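Long-range contacts in poly(ADP-ribose) glycohydrolase (Thermomonospora curvata, PDB 3SII), which hydrolyses poly(ADP-ribose), probably at its ribose-ribose glycosidic bonds, through a catalytic domain of the macrodomain clan: residues H2-I7 with G107-E112; T70-L75 with H252-V257; V89-F94 with R214-A219. All coordinates share one frame; numbering follows the deposited sequence.

All three contacts touch the bound A1R, an ADP-ribose analogue with a pyrrolidine in place of one ribose, yet they differ in depth and chemistry. Contact 3, whose centre lies about 5 Å from that of the chain, is entirely buried and consists of parallel strand pairing with mainly apolar side chains. Contact 2, centred about 8 Å from it, works on the same sheet, but joins strand 252-256, the neighbour of 214-217, to the end of edge strand 66-70 and the start of helix 74-84. Contact 1 lies at the surface, where one arginine does most of the work. Gln111 of contact 1 ties them together, hydrogen-bonding Thr74 of contact 2 and both Leu92 and Phe94 of contact 3.

Contact 1: residues H2-I7 with G107-E112; sequences HSRRAI and GAHAQE. With A1R (5'-O-[(S)-{[(S)-{[(2R,3R,4S)-3,4-dihydroxypyrrolidin-2-yl]methoxy}(hydroxy)phosphoryl]oxy}(hydroxy)phosphoryl]adenosine), chain B.
Arg4 reaches from the N-terminal helix onto Gly107 and His109, and its guanidinium group is held in two ways at once. At its edge, NE donates to the carbonyl O of Gly107 over 2.9 Å with an N-H...O angle of 177°. The acceptor lies in the guanidinium plane, whereas the donor sits above the carbonyl plane, so the bond is straight on the arginine's side but off the oxygen's lone pairs. Over one face comes His109: its CB is 3.5 Å from Arg4 CZ, and the imidazole lies flat against the guanidinium, planes 7° apart and centres 4.3 Å apart. The stack is offset, with Arg4 NH1 over the rim of the ring, 3.7 Å from His109 CG. The bend at chi3 (-67°) turns the end of the arginine chain so that edge and face are used together. If the histidine carried a proton, this stacking would probably be less favourable.

The tight spot is Gly107, a buried residue whose CA comes within 3.8 Å of Arg5 N. A CB here would lie close to that nitrogen, but it is the backbone, with its positive phi, that calls for glycine: a CB would collide with the carbonyl O of the residue before it. The solvent side is looser. Of the Arg5 side chain, CB alone comes near Gly107 CA before the rest leads away, and His109 is itself exposed although its ring is stacked.

Beyond His109 the segment turns inward to the ligand: Gln111 N donates to A1R O1A, and Glu112 OE1 accepts from the pyrrolidine hydroxyl O2N at 2.8 Å. Glu112 is fixed by the backbone N of Ser96 and Gly101 and by Asn93. The contact thus joins helix 2-17 to the loop leading into helix 111-118, where Ala110 is the N-cap and Arg117 packs against Arg4 and Ile7.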
loop_
_atom_site.group_PDB
_atom_site.type_symbol
_atom_site.label_atom_id
_atom_site.label_comp_id
_atom_site.label_asym_id
_atom_site.label_seq_id
_atom_site.Cartn_x
_atom_site.Cartn_y
_atom_site.Cartn_z
ATOM N N HIS A 2 10.731 -11.434 -16.988
ATOM C CA HIS A 2 10.407 -12.856 -17.024
ATOM C C HIS A 2 10.521 -13.513 -15.646
ATOM O O HIS A 2 9.699 -14.351 -15.281
ATOM C CB HIS A 2 11.265 -13.579 -18.058
ATOM C CG HIS A 2 11.061 -13.076 -19.454
ATOM N ND1 HIS A 2 11.949 -12.227 -20.077
ATOM C CD2 HIS A 2 10.053 -13.279 -20.337
ATOM C CE1 HIS A 2 11.507 -11.941 -21.290
ATOM N NE2 HIS A 2 10.358 -12.568 -21.472
ATOM N N SER A 3 11.529 -13.128 -14.876
ATOM C CA SER A 3 11.684 -13.665 -13.528
ATOM C C SER A 3 10.558 -13.212 -12.600
ATOM O O SER A 3 10.080 -13.984 -11.768
ATOM C CB SER A 3 13.049 -13.294 -12.940
ATOM O OG SER A 3 13.428 -11.981 -13.305
ATOM N N ARG A 4 10.146 -11.956 -12.734
ATOM C CA ARG A 4 9.011 -11.458 -11.960
ATOM C C ARG A 4 7.709 -12.143 -12.367
ATOM O O ARG A 4 6.877 -12.458 -11.515
ATOM C CB ARG A 4 8.875 -9.940 -12.089
ATOM C CG ARG A 4 9.939 -9.168 -11.335
ATOM C CD ARG A 4 9.675 -7.673 -11.377
ATOM N NE ARG A 4 9.807 -7.117 -12.720
ATOM C CZ ARG A 4 10.925 -6.578 -13.196
ATOM N NH1 ARG A 4 12.013 -6.524 -12.437
ATOM N NH2 ARG A 4 10.955 -6.093 -14.430
ATOM N N ARG A 5 7.533 -12.366 -13.666
ATOM C CA ARG A 5 6.349 -13.065 -14.155
ATOM C C ARG A 5 6.256 -14.469 -13.559
ATOM O O ARG A 5 5.177 -14.916 -13.154
ATOM C CB ARG A 5 6.365 -13.132 -15.683
ATOM C CG ARG A 5 5.011 -13.413 -16.299
ATOM C CD ARG A 5 5.030 -13.183 -17.803
ATOM N NE ARG A 5 4.988 -14.437 -18.548
ATOM C CZ ARG A 5 6.064 -15.105 -18.950
ATOM N NH1 ARG A 5 7.277 -14.640 -18.682
ATOM N NH2 ARG A 5 5.927 -16.240 -19.625
ATOM N N ALA A 6 7.388 -15.169 -13.522
ATOM C CA ALA A 6 7.431 -16.520 -12.976
ATOM C C ALA A 6 7.089 -16.530 -11.488
ATOM O O ALA A 6 6.347 -17.385 -11.012
ATOM C CB ALA A 6 8.805 -17.144 -13.210
ATOM N N ILE A 7 7.645 -15.577 -10.757
ATOM C CA ILE A 7 7.351 -15.462 -9.334
ATOM C C ILE A 7 5.863 -15.173 -9.096
ATOM O O ILE A 7 5.237 -15.769 -8.226
ATOM C CB ILE A 7 8.220 -14.377 -8.684
ATOM C CG1 ILE A 7 9.683 -14.817 -8.675
ATOM C CG2 ILE A 7 7.766 -14.109 -7.269
ATOM C CD1 ILE A 7 10.657 -13.711 -8.322
ATOM N N GLY A 107 4.599 -9.337 -15.053
ATOM C CA GLY A 107 5.975 -9.101 -14.656
ATOM C C GLY A 107 6.332 -7.640 -14.479
ATOM O O GLY A 107 7.513 -7.279 -14.451
ATOM N N ALA A 108 5.314 -6.785 -14.365
ATOM C CA ALA A 108 5.545 -5.361 -14.167
ATOM C C ALA A 108 6.235 -5.124 -12.828
ATOM O O ALA A 108 6.088 -5.911 -11.893
ATOM C CB ALA A 108 4.237 -4.585 -14.240
ATOM N N HIS A 109 6.991 -4.034 -12.758
ATOM C CA HIS A 109 7.857 -3.738 -11.623
ATOM C C HIS A 109 7.489 -2.401 -10.989
ATOM O O HIS A 109 7.891 -1.346 -11.477
ATOM C CB HIS A 109 9.311 -3.683 -12.107
ATOM C CG HIS A 109 10.321 -3.577 -11.004
ATOM N ND1 HIS A 109 10.108 -4.089 -9.745
ATOM C CD2 HIS A 109 11.561 -3.028 -10.985
ATOM C CE1 HIS A 109 11.174 -3.863 -8.992
ATOM N NE2 HIS A 109 12.067 -3.222 -9.721
ATOM N N ALA A 110 6.722 -2.452 -9.906
ATOM C CA ALA A 110 6.348 -1.260 -9.151
ATOM C C ALA A 110 5.956 -1.711 -7.748
ATOM O O ALA A 110 5.997 -2.905 -7.442
ATOM C CB ALA A 110 5.205 -0.519 -9.842
ATOM N N GLN A 111 5.590 -0.779 -6.877
ATOM C CA GLN A 111 5.376 -1.156 -5.474
ATOM C C GLN A 111 4.232 -2.155 -5.281
ATOM O O GLN A 111 4.384 -3.155 -4.566
ATOM C CB GLN A 111 5.179 0.091 -4.604
ATOM C CG GLN A 111 5.140 -0.192 -3.113
ATOM C CD GLN A 111 3.748 -0.045 -2.527
ATOM O OE1 GLN A 111 2.744 -0.105 -3.243
ATOM N NE2 GLN A 111 3.678 0.175 -1.214
ATOM N N GLU A 112 3.087 -1.900 -5.905
ATOM C CA GLU A 112 1.946 -2.797 -5.725
ATOM C C GLU A 112 2.251 -4.198 -6.240
ATOM O O GLU A 112 1.903 -5.200 -5.607
ATOM C CB GLU A 112 0.686 -2.262 -6.404
ATOM C CG GLU A 112 -0.451 -3.291 -6.339
ATOM C CD GLU A 112 -1.783 -2.782 -6.849
ATOM O OE1 GLU A 112 -1.798 -1.943 -7.771
ATOM O OE2 GLU A 112 -2.822 -3.255 -6.339
HETATM N N1 A1R B . 8.824 0.145 -1.478
HETATM C C2 A1R B . 8.922 1.476 -1.183
HETATM N N3 A1R B . 9.003 2.430 -2.152
HETATM C C4 A1R B . 8.981 1.950 -3.383
HETATM C C5 A1R B . 8.872 0.624 -3.797
HETATM C C6 A1R B . 8.795 -0.282 -2.759
HETATM N N6 A1R B . 8.704 -1.685 -3.012
HETATM N N7 A1R B . 8.876 0.544 -5.184
HETATM C C8 A1R B . 8.975 1.816 -5.611
HETATM N N9 A1R B . 9.049 2.716 -4.564
HETATM C "C1'" A1R B . 9.142 4.164 -4.614
HETATM C "C2'" A1R B . 9.729 4.696 -5.876
HETATM O "O2'" A1R B . 10.478 5.835 -5.617
HETATM C "C3'" A1R B . 8.547 5.034 -6.698
HETATM O "O3'" A1R B . 8.791 6.086 -7.566
HETATM O "O4'" A1R B . 7.860 4.729 -4.506
HETATM C "C4'" A1R B . 7.532 5.420 -5.683
HETATM C "C5'" A1R B . 6.118 5.154 -6.155
HETATM O "O5'" A1R B . 5.949 3.809 -6.476
HETATM P PA A1R B . 4.961 3.373 -7.656
HETATM O O1A A1R B . 4.803 1.893 -7.453
HETATM O O2A A1R B . 5.418 3.748 -9.022
HETATM O O3A A1R B . 3.586 4.065 -7.275
HETATM P PB A1R B . 2.552 4.878 -8.187
HETATM O O1B A1R B . 3.154 6.130 -8.780
HETATM O O2B A1R B . 1.380 5.191 -7.300
HETATM O O5N A1R B . 2.170 3.964 -9.415
HETATM C C5N A1R B . 1.140 3.027 -9.336
HETATM N N4N A1R B . 1.929 1.433 -10.337
HETATM C C1N A1R B . 1.749 0.042 -9.942
HETATM O O2N A1R B . -0.289 -1.170 -9.974
HETATM C C2N A1R B . 0.330 -0.056 -9.471
HETATM O O3N A1R B . -0.601 1.243 -11.234
HETATM C C3N A1R B . -0.272 1.235 -9.888
HETATM C C4N A1R B . 0.648 2.307 -10.241
#

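Contact 2: residues T70-L75 with H252-V257; sequences TEETTL and HVVFAV. With A1R (5'-O-[(S)-{[(S)-{[(2R,3R,4S)-3,4-dihydroxypyrrolidin-2-yl]methoxy}(hydroxy)phosphoryl]oxy}(hydroxy)phosphoryl]adenosine), chain B.
Thr70 sets its OG1 over Ala256, 3.7 Å from Ala256 CA, and beside Val254 CG1, with the Thr70 and Val254 side chains crossing obliquely. A chi1 of 72° places OG1 between the backbone N and carbonyl carbon, where it accepts from Glu72 N, forming an ST turn, and donates to the anti lone pair of Glu72 OE1 at 2.8 Å. The Glu72 side chain crosses Val254 at about a right angle, its OE1 4.0 Å from Val254 CG1, while OE2 pairs with Arg80. A valine at Thr70 would probably leave Glu72 OE1 without its hydroxyl donor, the carboxylate then held mainly through Arg80, and Glu72 N without the acceptor of the ST turn.

Parallel pairing underlies this: Thr70 N donates to Phe255 O (N-H...O angle 169°) and Val257 N to Thr70 O (173°). Ala256 CB then nestles under the departing chain, 3.3 Å from Glu72 O. Thr74 N follows, donating to adenine N1 of A1R at 3.0 Å; a water joins Thr74 OG1, also hydrogen-bonded to Gln111, to Ala256 O.

Strand 252-256 thus lies between strand 214-217 and the edge strand 66-70, with Ala77 of helix 74-84 packed on Ala256 and helix 265-273 against Val257.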
loop_
_atom_site.group_PDB
_atom_site.type_symbol
_atom_site.label_atom_id
_atom_site.label_comp_id
_atom_site.label_asym_id
_atom_site.label_seq_id
_atom_site.Cartn_x
_atom_site.Cartn_y
_atom_site.Cartn_z
ATOM N N THR A 70 13.111 6.122 5.702
ATOM C CA THR A 70 14.134 5.116 5.419
ATOM C C THR A 70 14.146 4.798 3.933
ATOM O O THR A 70 13.212 5.178 3.212
ATOM C CB THR A 70 13.887 3.803 6.189
ATOM O OG1 THR A 70 12.758 3.120 5.629
ATOM C CG2 THR A 70 13.635 4.080 7.669
ATOM N N GLU A 71 15.193 4.109 3.484
ATOM C CA GLU A 71 15.289 3.641 2.095
ATOM C C GLU A 71 14.792 2.203 1.961
ATOM O O GLU A 71 15.046 1.522 0.958
ATOM C CB GLU A 71 16.728 3.744 1.584
ATOM C CG GLU A 71 17.281 5.158 1.574
ATOM C CD GLU A 71 18.653 5.233 0.929
ATOM O OE1 GLU A 71 18.817 4.682 -0.179
ATOM O OE2 GLU A 71 19.567 5.836 1.531
ATOM N N GLU A 72 14.085 1.749 2.987
ATOM C CA GLU A 72 13.460 0.435 2.977
ATOM C C GLU A 72 12.354 0.322 1.936
ATOM O O GLU A 72 11.654 1.294 1.641
ATOM C CB GLU A 72 12.847 0.146 4.346
ATOM C CG GLU A 72 13.837 -0.122 5.461
ATOM C CD GLU A 72 13.163 -0.137 6.816
ATOM O OE1 GLU A 72 12.435 0.833 7.126
ATOM O OE2 GLU A 72 13.339 -1.123 7.566
ATOM N N THR A 73 12.174 -0.879 1.399
ATOM C CA THR A 73 10.928 -1.202 0.721
ATOM C C THR A 73 9.786 -1.212 1.740
ATOM O O THR A 73 10.000 -1.348 2.952
ATOM C CB THR A 73 10.959 -2.590 0.062
ATOM O OG1 THR A 73 11.122 -3.590 1.084
ATOM C CG2 THR A 73 12.108 -2.690 -0.941
ATOM N N THR A 74 8.572 -1.049 1.238
ATOM C CA THR A 74 7.373 -1.173 2.056
ATOM C C THR A 74 7.412 -2.453 2.897
ATOM O O THR A 74 7.202 -2.415 4.118
ATOM C CB THR A 74 6.118 -1.197 1.172
ATOM O OG1 THR A 74 6.143 -0.076 0.280
ATOM C CG2 THR A 74 4.842 -1.146 2.018
ATOM N N LEU A 75 7.662 -3.586 2.251
ATOM C CA LEU A 75 7.675 -4.847 2.986
ATOM C C LEU A 75 8.825 -4.963 3.989
ATOM O O LEU A 75 8.642 -5.540 5.062
ATOM C CB LEU A 75 7.663 -6.028 2.025
ATOM C CG LEU A 75 6.311 -6.228 1.337
ATOM C CD1 LEU A 75 6.334 -7.460 0.450
ATOM C CD2 LEU A 75 5.181 -6.313 2.350
ATOM N N HIS A 252 3.823 5.200 15.458
ATOM C CA HIS A 252 5.010 5.089 14.634
ATOM C C HIS A 252 4.581 5.157 13.181
ATOM O O HIS A 252 3.680 4.439 12.766
ATOM C CB HIS A 252 5.690 3.741 14.906
ATOM C CG HIS A 252 7.067 3.601 14.325
ATOM N ND1 HIS A 252 7.876 2.520 14.608
ATOM C CD2 HIS A 252 7.774 4.389 13.481
ATOM C CE1 HIS A 252 9.024 2.650 13.967
ATOM N NE2 HIS A 252 8.990 3.776 13.276
ATOM N N VAL A 253 5.203 6.050 12.424
ATOM C CA VAL A 253 4.950 6.151 10.997
ATOM C C VAL A 253 6.287 6.091 10.305
ATOM O O VAL A 253 7.190 6.876 10.623
ATOM C CB VAL A 253 4.254 7.468 10.616
ATOM C CG1 VAL A 253 4.112 7.587 9.088
ATOM C CG2 VAL A 253 2.901 7.572 11.296
ATOM N N VAL A 254 6.430 5.147 9.381
ATOM C CA VAL A 254 7.654 5.021 8.601
ATOM C C VAL A 254 7.342 5.399 7.163
ATOM O O VAL A 254 6.405 4.872 6.569
ATOM C CB VAL A 254 8.212 3.582 8.618
ATOM C CG1 VAL A 254 9.485 3.493 7.745
ATOM C CG2 VAL A 254 8.501 3.123 10.040
ATOM N N PHE A 255 8.100 6.346 6.617
ATOM C CA PHE A 255 8.054 6.604 5.188
ATOM C C PHE A 255 9.168 5.785 4.578
ATOM O O PHE A 255 10.338 6.178 4.601
ATOM C CB PHE A 255 8.198 8.100 4.901
ATOM C CG PHE A 255 7.050 8.918 5.433
ATOM C CD1 PHE A 255 5.862 9.008 4.721
ATOM C CD2 PHE A 255 7.154 9.577 6.644
ATOM C CE1 PHE A 255 4.788 9.755 5.208
ATOM C CE2 PHE A 255 6.087 10.326 7.148
ATOM C CZ PHE A 255 4.896 10.412 6.426
ATOM N N ALA A 256 8.794 4.613 4.084
ATOM C CA ALA A 256 9.741 3.685 3.481
ATOM C C ALA A 256 9.761 3.974 1.990
ATOM O O ALA A 256 8.806 3.679 1.272
ATOM C CB ALA A 256 9.319 2.247 3.764
ATOM N N VAL A 257 10.856 4.570 1.528
ATOM C CA VAL A 257 10.950 5.014 0.148
ATOM C C VAL A 257 12.187 4.398 -0.504
ATOM O O VAL A 257 13.326 4.861 -0.300
ATOM C CB VAL A 257 11.004 6.545 0.051
ATOM C CG1 VAL A 257 10.893 6.963 -1.415
ATOM C CG2 VAL A 257 9.884 7.169 0.893
HETATM N N1 A1R B . 8.824 0.145 -1.478
HETATM C C2 A1R B . 8.922 1.476 -1.183
HETATM N N3 A1R B . 9.003 2.430 -2.152
HETATM C C4 A1R B . 8.981 1.950 -3.383
HETATM C C5 A1R B . 8.872 0.624 -3.797
HETATM C C6 A1R B . 8.795 -0.282 -2.759
HETATM N N6 A1R B . 8.704 -1.685 -3.012
HETATM N N7 A1R B . 8.876 0.544 -5.184
HETATM C C8 A1R B . 8.975 1.816 -5.611
HETATM N N9 A1R B . 9.049 2.716 -4.564
HETATM C "C1'" A1R B . 9.142 4.164 -4.614
HETATM C "C2'" A1R B . 9.729 4.696 -5.876
HETATM O "O2'" A1R B . 10.478 5.835 -5.617
HETATM C "C3'" A1R B . 8.547 5.034 -6.698
HETATM O "O3'" A1R B . 8.791 6.086 -7.566
HETATM O "O4'" A1R B . 7.860 4.729 -4.506
HETATM C "C4'" A1R B . 7.532 5.420 -5.683
HETATM C "C5'" A1R B . 6.118 5.154 -6.155
HETATM O "O5'" A1R B . 5.949 3.809 -6.476
HETATM P PA A1R B . 4.961 3.373 -7.656
HETATM O O1A A1R B . 4.803 1.893 -7.453
HETATM O O2A A1R B . 5.418 3.748 -9.022
HETATM O O3A A1R B . 3.586 4.065 -7.275
HETATM P PB A1R B . 2.552 4.878 -8.187
HETATM O O1B A1R B . 3.154 6.130 -8.780
HETATM O O2B A1R B . 1.380 5.191 -7.300
HETATM O O5N A1R B . 2.170 3.964 -9.415
HETATM C C5N A1R B . 1.140 3.027 -9.336
HETATM N N4N A1R B . 1.929 1.433 -10.337
HETATM C C1N A1R B . 1.749 0.042 -9.942
HETATM O O2N A1R B . -0.289 -1.170 -9.974
HETATM C C2N A1R B . 0.330 -0.056 -9.471
HETATM O O3N A1R B . -0.601 1.243 -11.234
HETATM C C3N A1R B . -0.272 1.235 -9.888
HETATM C C4N A1R B . 0.648 2.307 -10.241
HETATM O O HOH W 1 6.353 2.217 1.521
#

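Contact 3: residues V89-F94 with R214-A219; sequences VACLNF and RLVLGA. With A1R (5'-O-[(S)-{[(S)-{[(2R,3R,4S)-3,4-dihydroxypyrrolidin-2-yl]methoxy}(hydroxy)phosphoryl]oxy}(hydroxy)phosphoryl]adenosine), chain B.
Val89 CG1 meets Val216 CG2 at 3.9 Å, and Cys91 SG rests 4.0 Å from Val216 CB, forming one apolar layer of a parallel strand pair at the centre of the mixed macrodomain sheet. The Cys91 sulfur is anti to its carbonyl carbon (chi1 -59°), which brings it alongside the valine. This layer is closed by helix 74-84, through Leu81 on Val89, Ala78 on Cys91 and Ala77 on Val216. On the sheet's other face, Ala90 CB touches Leu215 CD2, and Leu92 CB meets Leu217 CD2 at 3.9 Å.

The strand axes run 4.7 Å apart at 22°, and the register pairs Ala90 with Leu215 and Cys91 with Val216. Three backbone bonds support that register: Ala90 N to Arg214 O, Val216 N to Ala90 O, and Leu92 N to Val216 O, the last with an N-H...O angle of 171°. Farther along, a water lies within hydrogen-bonding distance of Leu92 O and Val216 O where the strands part.

At one end, Val89 CG2 lies over a face of the Arg214 guanidinium, 3.7 Å from NH2, while that group's NE forms a salt bridge with Asp87. At the ligand end, the Phe94 ring has Ala219 C over one face and A1R O5' near its plane. Gly218 suits this crowding, since a CB would collide with Phe94 CZ; its own buried N has no partner in the model. Where the two segments reach the ligand, Ala219 O stands 3.2 Å from A1R C5'.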
loop_
_atom_site.group_PDB
_atom_site.type_symbol
_atom_site.label_atom_id
_atom_site.label_comp_id
_atom_site.label_asym_id
_atom_site.label_seq_id
_atom_site.Cartn_x
_atom_site.Cartn_y
_atom_site.Cartn_z
ATOM N N VAL A 89 0.715 -4.119 11.853
ATOM C CA VAL A 89 1.126 -2.915 11.131
ATOM C C VAL A 89 0.225 -2.744 9.914
ATOM O O VAL A 89 -0.196 -3.738 9.319
ATOM C CB VAL A 89 2.587 -3.071 10.652
ATOM C CG1 VAL A 89 3.031 -1.895 9.793
ATOM C CG2 VAL A 89 3.526 -3.271 11.859
ATOM N N ALA A 90 -0.085 -1.501 9.553
ATOM C CA ALA A 90 -0.810 -1.225 8.306
ATOM C C ALA A 90 0.100 -0.572 7.280
ATOM O O ALA A 90 0.889 0.319 7.612
ATOM C CB ALA A 90 -2.018 -0.333 8.578
ATOM N N CYS A 91 -0.031 -1.009 6.029
ATOM C CA CYS A 91 0.789 -0.522 4.934
ATOM C C CYS A 91 -0.062 0.038 3.803
ATOM O O CYS A 91 -1.038 -0.584 3.396
ATOM C CB CYS A 91 1.610 -1.661 4.334
ATOM S SG CYS A 91 2.728 -2.504 5.465
ATOM N N LEU A 92 0.331 1.192 3.282
ATOM C CA LEU A 92 -0.324 1.764 2.117
ATOM C C LEU A 92 0.174 1.066 0.845
ATOM O O LEU A 92 1.374 1.021 0.587
ATOM C CB LEU A 92 -0.064 3.277 2.057
ATOM C CG LEU A 92 -0.571 4.028 0.823
ATOM C CD1 LEU A 92 -2.089 3.832 0.643
ATOM C CD2 LEU A 92 -0.191 5.517 0.909
ATOM N N ASN A 93 -0.764 0.498 0.093
ATOM C CA ASN A 93 -0.549 -0.069 -1.237
ATOM C C ASN A 93 -0.761 1.046 -2.259
ATOM O O ASN A 93 -1.844 1.646 -2.301
ATOM C CB ASN A 93 -1.559 -1.209 -1.458
ATOM C CG ASN A 93 -1.546 -1.736 -2.875
ATOM O OD1 ASN A 93 -0.569 -1.564 -3.601
ATOM N ND2 ASN A 93 -2.643 -2.365 -3.285
ATOM N N PHE A 94 0.280 1.334 -3.052
ATOM C CA PHE A 94 0.221 2.388 -4.067
ATOM C C PHE A 94 -0.529 1.815 -5.263
ATOM O O PHE A 94 0.068 1.354 -6.247
ATOM C CB PHE A 94 1.629 2.832 -4.494
ATOM C CG PHE A 94 2.538 3.256 -3.353
ATOM C CD1 PHE A 94 2.037 3.608 -2.104
ATOM C CD2 PHE A 94 3.913 3.335 -3.560
ATOM C CE1 PHE A 94 2.886 4.002 -1.076
ATOM C CE2 PHE A 94 4.764 3.735 -2.540
ATOM C CZ PHE A 94 4.249 4.070 -1.292
ATOM N N ARG A 214 0.661 1.740 14.051
ATOM C CA ARG A 214 1.928 1.822 13.332
ATOM C C ARG A 214 1.692 1.652 11.834
ATOM O O ARG A 214 0.991 0.735 11.417
ATOM C CB ARG A 214 2.908 0.772 13.866
ATOM C CG ARG A 214 3.170 0.963 15.359
ATOM C CD ARG A 214 4.271 0.034 15.884
ATOM N NE ARG A 214 3.894 -1.368 15.734
ATOM C CZ ARG A 214 4.761 -2.368 15.604
ATOM N NH1 ARG A 214 6.068 -2.127 15.615
ATOM N NH2 ARG A 214 4.312 -3.607 15.452
ATOM N N LEU A 215 2.251 2.565 11.040
ATOM C CA LEU A 215 1.947 2.637 9.622
ATOM C C LEU A 215 3.198 2.682 8.799
ATOM O O LEU A 215 4.188 3.300 9.197
ATOM C CB LEU A 215 1.200 3.923 9.298
ATOM C CG LEU A 215 -0.009 4.345 10.087
ATOM C CD1 LEU A 215 -0.531 5.662 9.501
ATOM C CD2 LEU A 215 -1.071 3.267 10.029
ATOM N N VAL A 216 3.133 2.060 7.630
ATOM C CA VAL A 216 4.179 2.194 6.626
ATOM C C VAL A 216 3.598 2.936 5.433
ATOM O O VAL A 216 2.700 2.421 4.739
ATOM C CB VAL A 216 4.760 0.847 6.195
ATOM C CG1 VAL A 216 5.857 1.052 5.163
ATOM C CG2 VAL A 216 5.324 0.100 7.416
ATOM N N LEU A 217 4.083 4.161 5.235
ATOM C CA LEU A 217 3.662 5.018 4.118
ATOM C C LEU A 217 4.861 5.222 3.183
ATOM O O LEU A 217 5.901 4.577 3.339
ATOM C CB LEU A 217 3.151 6.365 4.638
ATOM C CG LEU A 217 2.024 6.244 5.680
ATOM C CD1 LEU A 217 1.677 7.618 6.235
ATOM C CD2 LEU A 217 0.792 5.553 5.102
ATOM N N GLY A 218 4.734 6.111 2.205
ATOM C CA GLY A 218 5.835 6.317 1.273
ATOM C C GLY A 218 5.436 7.260 0.161
ATOM O O GLY A 218 4.485 8.047 0.326
ATOM N N ALA A 219 6.157 7.169 -0.955
ATOM C CA ALA A 219 6.005 8.082 -2.091
ATOM C C ALA A 219 4.852 7.677 -3.006
ATOM O O ALA A 219 5.016 7.469 -4.216
ATOM C CB ALA A 219 7.326 8.193 -2.870
HETATM N N1 A1R B . 8.824 0.145 -1.478
HETATM C C2 A1R B . 8.922 1.476 -1.183
HETATM N N3 A1R B . 9.003 2.430 -2.152
HETATM C C4 A1R B . 8.981 1.950 -3.383
HETATM C C5 A1R B . 8.872 0.624 -3.797
HETATM C C6 A1R B . 8.795 -0.282 -2.759
HETATM N N6 A1R B . 8.704 -1.685 -3.012
HETATM N N7 A1R B . 8.876 0.544 -5.184
HETATM C C8 A1R B . 8.975 1.816 -5.611
HETATM N N9 A1R B . 9.049 2.716 -4.564
HETATM C "C1'" A1R B . 9.142 4.164 -4.614
HETATM C "C2'" A1R B . 9.729 4.696 -5.876
HETATM O "O2'" A1R B . 10.478 5.835 -5.617
HETATM C "C3'" A1R B . 8.547 5.034 -6.698
HETATM O "O3'" A1R B . 8.791 6.086 -7.566
HETATM O "O4'" A1R B . 7.860 4.729 -4.506
HETATM C "C4'" A1R B . 7.532 5.420 -5.683
HETATM C "C5'" A1R B . 6.118 5.154 -6.155
HETATM O "O5'" A1R B . 5.949 3.809 -6.476
HETATM P PA A1R B . 4.961 3.373 -7.656
HETATM O O1A A1R B . 4.803 1.893 -7.453
HETATM O O2A A1R B . 5.418 3.748 -9.022
HETATM O O3A A1R B . 3.586 4.065 -7.275
HETATM P PB A1R B . 2.552 4.878 -8.187
HETATM O O1B A1R B . 3.154 6.130 -8.780
HETATM O O2B A1R B . 1.380 5.191 -7.300
HETATM O O5N A1R B . 2.170 3.964 -9.415
HETATM C C5N A1R B . 1.140 3.027 -9.336
HETATM N N4N A1R B . 1.929 1.433 -10.337
HETATM C C1N A1R B . 1.749 0.042 -9.942
HETATM O O2N A1R B . -0.289 -1.170 -9.974
HETATM C C2N A1R B . 0.330 -0.056 -9.471
HETATM O O3N A1R B . -0.601 1.243 -11.234
HETATM C C3N A1R B . -0.272 1.235 -9.888
HETATM C C4N A1R B . 0.648 2.307 -10.241
HETATM O O HOH W 2 3.516 2.440 1.984
#